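Side-chain contacts in MAGE domain-containing protein (Xenopus laevis, PDB 7DG2), which probably acts as the Nse3 subunit that pairs with Nse1 to shape Nse4 within the Smc5/6 complex, a DNA-binding assembly: residues Asp45-Pro48 against Glu49-Arg53; Thr147-Phe150 against Val151-Tyr155. All coordinates share one frame; numbering follows the deposited sequence.

Overall arrangement
The two contacts are both local, each within one unbroken run of chain, and mark opposite ends of two different helices. Contact 1 starts helix 47-62, which runs on into strand 64-70; contact 2, later in the chain, finishes helix 142-152 and hands it over to strand 156-160. Their centres lie 30 Å apart, and their nearest atoms about 18 Å, so they do not touch. Each helix leads into its own three-stranded antiparallel sheet, and both sheets have strand order 1-3-2, in keeping with the paired winged-helix build of MAGE domains. Of the two, contact 2 reaches the Nse4 chain, through Y155.

Contact 1 of 2, residues Asp45-Pro48 against Glu49-Arg53; sequences DIYP and EIIHR
The carbonyls of I46, at the N-cap position, Y47 and P48 receive the amides of I50, I51 and H52 in turn, the first i to i+4 bonds of helix 47-62, and the one from I51 N to Y47 O, 2.9 Å long, is practically straight at 179°. Two apolar contacts, one aliphatic and one of a methyl with a ring, run alongside these bonds. With chi1 at 58°, CG1 of I46 is set between its own N and carbonyl carbon, and from there it meets I50 CD1 at 3.8 Å, the two side chains crossing at a slant. One residue on, CD1 of I51 reaches Y47 CD1 at 3.7 Å, approaching the ring obliquely. Branched, buried I50 and I51 suit these places, since both also press on I40 of helix 32-40, while I50 touches V16 and I46 touches V9 of helix 6-23. With an alanine here in place of I50, I46 would probably lose the methyl that its CG1 and CD1 lean on, and a gap would be likely to open toward V16 and I40.

P48 lays its CD over one face of the Y47 ring, offset toward the rim. Amides in the first turn have no carbonyl of an earlier helical turn to bind, so proline's lack of an N-H costs little. E49 lies on the exposed side, where its negative charge probably suits the start of a helix.

Three main-chain bonds thus tie the first turn to the next, while mostly apolar side chains join this helix start to helices 6-23 and 32-40, as expected of a helix-turn-helix type fold.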
loop_
_atom_site.group_PDB
_atom_site.type_symbol
_atom_site.label_atom_id
_atom_site.label_comp_id
_atom_site.label_asym_id
_atom_site.label_seq_id
_atom_site.Cartn_x
_atom_site.Cartn_y
_atom_site.Cartn_z
ATOM N N ASP B 45 -20.968 -0.079 25.766
ATOM C CA ASP B 45 -21.215 -1.059 26.823
ATOM C C ASP B 45 -20.796 -2.467 26.410
ATOM O O ASP B 45 -20.525 -3.304 27.280
ATOM C CB ASP B 45 -22.696 -1.068 27.234
ATOM C CG ASP B 45 -23.627 -1.405 26.078
ATOM O OD1 ASP B 45 -23.361 -0.961 24.938
ATOM O OD2 ASP B 45 -24.634 -2.108 26.299
ATOM N N ILE B 46 -20.733 -2.744 25.109
ATOM C CA ILE B 46 -20.269 -4.041 24.630
ATOM C C ILE B 46 -19.032 -3.879 23.754
ATOM O O ILE B 46 -18.821 -4.658 22.814
ATOM C CB ILE B 46 -21.387 -4.773 23.872
ATOM C CG1 ILE B 46 -21.890 -3.948 22.681
ATOM C CG2 ILE B 46 -22.548 -5.118 24.819
ATOM C CD1 ILE B 46 -22.674 -4.807 21.657
ATOM N N TYR B 47 -18.184 -2.900 24.059
ATOM C CA TYR B 47 -16.998 -2.724 23.221
ATOM C C TYR B 47 -16.054 -3.922 23.263
ATOM O O TYR B 47 -15.444 -4.219 22.220
ATOM C CB TYR B 47 -16.265 -1.408 23.563
ATOM C CG TYR B 47 -15.118 -1.509 24.546
ATOM C CD1 TYR B 47 -13.911 -2.099 24.189
ATOM C CD2 TYR B 47 -15.230 -0.982 25.826
ATOM C CE1 TYR B 47 -12.878 -2.200 25.064
ATOM C CE2 TYR B 47 -14.177 -1.069 26.728
ATOM C CZ TYR B 47 -13.010 -1.687 26.338
ATOM O OH TYR B 47 -11.957 -1.792 27.207
ATOM N N PRO B 48 -15.867 -4.639 24.384
ATOM C CA PRO B 48 -14.981 -5.815 24.313
ATOM C C PRO B 48 -15.448 -6.851 23.296
ATOM O O PRO B 48 -14.614 -7.400 22.556
ATOM C CB PRO B 48 -15.003 -6.353 25.757
ATOM C CG PRO B 48 -15.293 -5.083 26.602
ATOM C CD PRO B 48 -16.332 -4.397 25.774
ATOM N N GLU B 49 -16.762 -7.121 23.219
ATOM C CA GLU B 49 -17.268 -8.054 22.214
ATOM C C GLU B 49 -17.038 -7.522 20.810
ATOM O O GLU B 49 -16.691 -8.278 19.899
ATOM C CB GLU B 49 -18.761 -8.314 22.417
ATOM C CG GLU B 49 -19.308 -9.336 21.467
ATOM C CD GLU B 49 -20.824 -9.426 21.461
ATOM O OE1 GLU B 49 -21.352 -10.101 20.547
ATOM O OE2 GLU B 49 -21.478 -8.835 22.354
ATOM N N ILE B 50 -17.234 -6.222 20.610
ATOM C CA ILE B 50 -17.142 -5.685 19.253
ATOM C C ILE B 50 -15.699 -5.720 18.758
ATOM O O ILE B 50 -15.435 -6.110 17.613
ATOM C CB ILE B 50 -17.747 -4.269 19.200
ATOM C CG1 ILE B 50 -19.274 -4.370 19.323
ATOM C CG2 ILE B 50 -17.346 -3.562 17.903
ATOM C CD1 ILE B 50 -19.988 -3.021 19.492
ATOM N N ILE B 51 -14.748 -5.290 19.593
ATOM C CA ILE B 51 -13.342 -5.362 19.197
ATOM C C ILE B 51 -12.908 -6.821 19.048
ATOM O O ILE B 51 -12.116 -7.153 18.158
ATOM C CB ILE B 51 -12.455 -4.577 20.186
ATOM C CG1 ILE B 51 -12.849 -3.089 20.165
ATOM C CG2 ILE B 51 -10.973 -4.735 19.841
ATOM C CD1 ILE B 51 -11.970 -2.196 21.018
ATOM N N HIS B 52 -13.447 -7.720 19.876
ATOM C CA HIS B 52 -13.143 -9.138 19.706
ATOM C C HIS B 52 -13.588 -9.641 18.335
ATOM O O HIS B 52 -12.823 -10.303 17.624
ATOM C CB HIS B 52 -13.807 -9.953 20.821
ATOM C CG HIS B 52 -13.663 -11.431 20.637
ATOM N ND1 HIS B 52 -12.454 -12.082 20.758
ATOM C CD2 HIS B 52 -14.565 -12.378 20.290
ATOM C CE1 HIS B 52 -12.623 -13.372 20.522
ATOM N NE2 HIS B 52 -13.893 -13.577 20.227
ATOM N N ARG B 53 -14.823 -9.337 17.943
ATOM C CA ARG B 53 -15.298 -9.815 16.649
ATOM C C ARG B 53 -14.502 -9.195 15.503
ATOM O O ARG B 53 -14.262 -9.855 14.487
ATOM C CB ARG B 53 -16.792 -9.531 16.498
ATOM C CG ARG B 53 -17.661 -10.298 17.502
ATOM C CD ARG B 53 -19.147 -10.012 17.288
ATOM N NE ARG B 53 -19.531 -10.301 15.911
ATOM C CZ ARG B 53 -20.721 -10.029 15.383
ATOM N NH1 ARG B 53 -21.668 -9.461 16.120
ATOM N NH2 ARG B 53 -20.965 -10.327 14.112
#

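Contact 2 of 2, residues Thr147-Phe150 against Val151-Tyr155; sequences TEEF and VKQKY
E148 O accepts K152 N at 2.8 Å and E149 O accepts Q153 N at 3.0 Å, i to i+4 bonds in the closing turn of helix 142-152. A Schellman motif then ends it: K154 turns to positive phi (66°), its N binds V151 O, and Y155 N makes a weak bond to F150 O.

The polar side chains meet through water. E149 and Q153 lie side by side, carboxylate and amide planes 86° apart, and one water donates to E149 OE1 (2.9 Å) and Q153 OE1 (2.8 Å). Each has a firmer outside partner: K98 forms a salt bridge with E149 OE1, and K26 O accepts from Q153 NE2.

Carbon-oxygen contacts come next. Q153 OE1 comes to the edge of the F150 ring, 3.7 Å from CD1, where the hydrogens are slightly positive. V151 CG2, opposite its carbonyl carbon, rests 3.3 Å from T147 O. F150 and Y155 suit the buried side, both packing on L102 of helix 94-111.

The glutamine amide is therefore fixed at both ends, and the closed helix end delivers Y155 to E180 and to R64 of the Nse4 chain, both hydrogen-bonded to its OH.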
loop_
_atom_site.group_PDB
_atom_site.type_symbol
_atom_site.label_atom_id
_atom_site.label_comp_id
_atom_site.label_asym_id
_atom_site.label_seq_id
_atom_site.Cartn_x
_atom_site.Cartn_y
_atom_site.Cartn_z
ATOM N N THR B 147 14.349 10.229 12.897
ATOM C CA THR B 147 14.054 10.769 14.221
ATOM C C THR B 147 12.584 11.102 14.436
ATOM O O THR B 147 12.181 11.329 15.583
ATOM C CB THR B 147 14.884 12.037 14.501
ATOM O OG1 THR B 147 14.450 13.105 13.647
ATOM C CG2 THR B 147 16.355 11.765 14.271
ATOM N N GLU B 148 11.772 11.141 13.381
ATOM C CA GLU B 148 10.355 11.457 13.525
ATOM C C GLU B 148 9.475 10.322 13.020
ATOM O O GLU B 148 8.712 9.753 13.805
ATOM C CB GLU B 148 10.025 12.778 12.799
ATOM C CG GLU B 148 10.814 13.980 13.334
ATOM C CD GLU B 148 10.428 15.303 12.678
ATOM O OE1 GLU B 148 9.298 15.420 12.155
ATOM O OE2 GLU B 148 11.265 16.229 12.689
ATOM N N GLU B 149 9.584 9.953 11.743
ATOM C CA GLU B 149 8.678 8.955 11.177
ATOM C C GLU B 149 8.835 7.606 11.870
ATOM O O GLU B 149 7.851 7.026 12.345
ATOM C CB GLU B 149 8.916 8.816 9.674
ATOM C CG GLU B 149 8.032 7.759 9.000
ATOM C CD GLU B 149 8.066 7.850 7.479
ATOM O OE1 GLU B 149 7.900 6.813 6.796
ATOM O OE2 GLU B 149 8.273 8.969 6.965
ATOM N N PHE B 150 10.066 7.087 11.936
ATOM C CA PHE B 150 10.289 5.811 12.621
ATOM C C PHE B 150 9.896 5.885 14.091
ATOM O O PHE B 150 9.496 4.877 14.679
ATOM C CB PHE B 150 11.752 5.379 12.509
ATOM C CG PHE B 150 12.169 4.898 11.142
ATOM C CD1 PHE B 150 11.233 4.517 10.185
ATOM C CD2 PHE B 150 13.519 4.794 10.832
ATOM C CE1 PHE B 150 11.645 4.051 8.943
ATOM C CE2 PHE B 150 13.940 4.343 9.590
ATOM C CZ PHE B 150 12.999 3.963 8.644
ATOM N N VAL B 151 9.996 7.064 14.703
ATOM C CA VAL B 151 9.692 7.188 16.122
ATOM C C VAL B 151 8.185 7.210 16.361
ATOM O O VAL B 151 7.686 6.540 17.278
ATOM C CB VAL B 151 10.398 8.437 16.689
ATOM C CG1 VAL B 151 10.010 8.651 18.130
ATOM C CG2 VAL B 151 11.902 8.246 16.596
ATOM N N LYS B 152 7.438 7.945 15.527
ATOM C CA LYS B 152 5.983 7.975 15.658
ATOM C C LYS B 152 5.355 6.632 15.304
ATOM O O LYS B 152 4.284 6.291 15.820
ATOM C CB LYS B 152 5.406 9.081 14.784
ATOM C CG LYS B 152 5.739 10.478 15.300
ATOM C CD LYS B 152 5.966 11.448 14.163
ATOM C CE LYS B 152 4.774 11.514 13.235
ATOM N NZ LYS B 152 5.073 12.379 12.049
ATOM N N GLN B 153 6.009 5.859 14.443
ATOM C CA GLN B 153 5.573 4.492 14.173
ATOM C C GLN B 153 5.928 3.535 15.299
ATOM O O GLN B 153 5.477 2.379 15.275
ATOM C CB GLN B 153 6.188 4.017 12.853
ATOM C CG GLN B 153 5.641 4.779 11.649
ATOM C CD GLN B 153 6.383 4.444 10.354
ATOM O OE1 GLN B 153 7.580 4.139 10.366
ATOM N NE2 GLN B 153 5.671 4.500 9.235
ATOM N N LYS B 154 6.705 3.991 16.293
ATOM C CA LYS B 154 7.189 3.185 17.414
ATOM C C LYS B 154 8.166 2.096 16.984
ATOM O O LYS B 154 8.350 1.114 17.709
ATOM C CB LYS B 154 6.048 2.549 18.214
ATOM C CG LYS B 154 4.967 3.520 18.634
ATOM C CD LYS B 154 5.509 4.605 19.511
ATOM C CE LYS B 154 4.362 5.282 20.258
ATOM N NZ LYS B 154 4.858 6.399 21.098
ATOM N N TYR B 155 8.809 2.251 15.822
ATOM C CA TYR B 155 9.927 1.368 15.503
ATOM C C TYR B 155 11.150 1.703 16.338
ATOM O O TYR B 155 11.926 0.812 16.684
ATOM C CB TYR B 155 10.294 1.461 14.025
ATOM C CG TYR B 155 9.413 0.658 13.100
ATOM C CD1 TYR B 155 9.315 -0.721 13.230
ATOM C CD2 TYR B 155 8.727 1.279 12.058
ATOM C CE1 TYR B 155 8.532 -1.468 12.354
ATOM C CE2 TYR B 155 7.938 0.554 11.194
ATOM C CZ TYR B 155 7.852 -0.813 11.337
ATOM O OH TYR B 155 7.051 -1.520 10.470
HETATM O O HOH W 1 8.508 4.117 7.748
#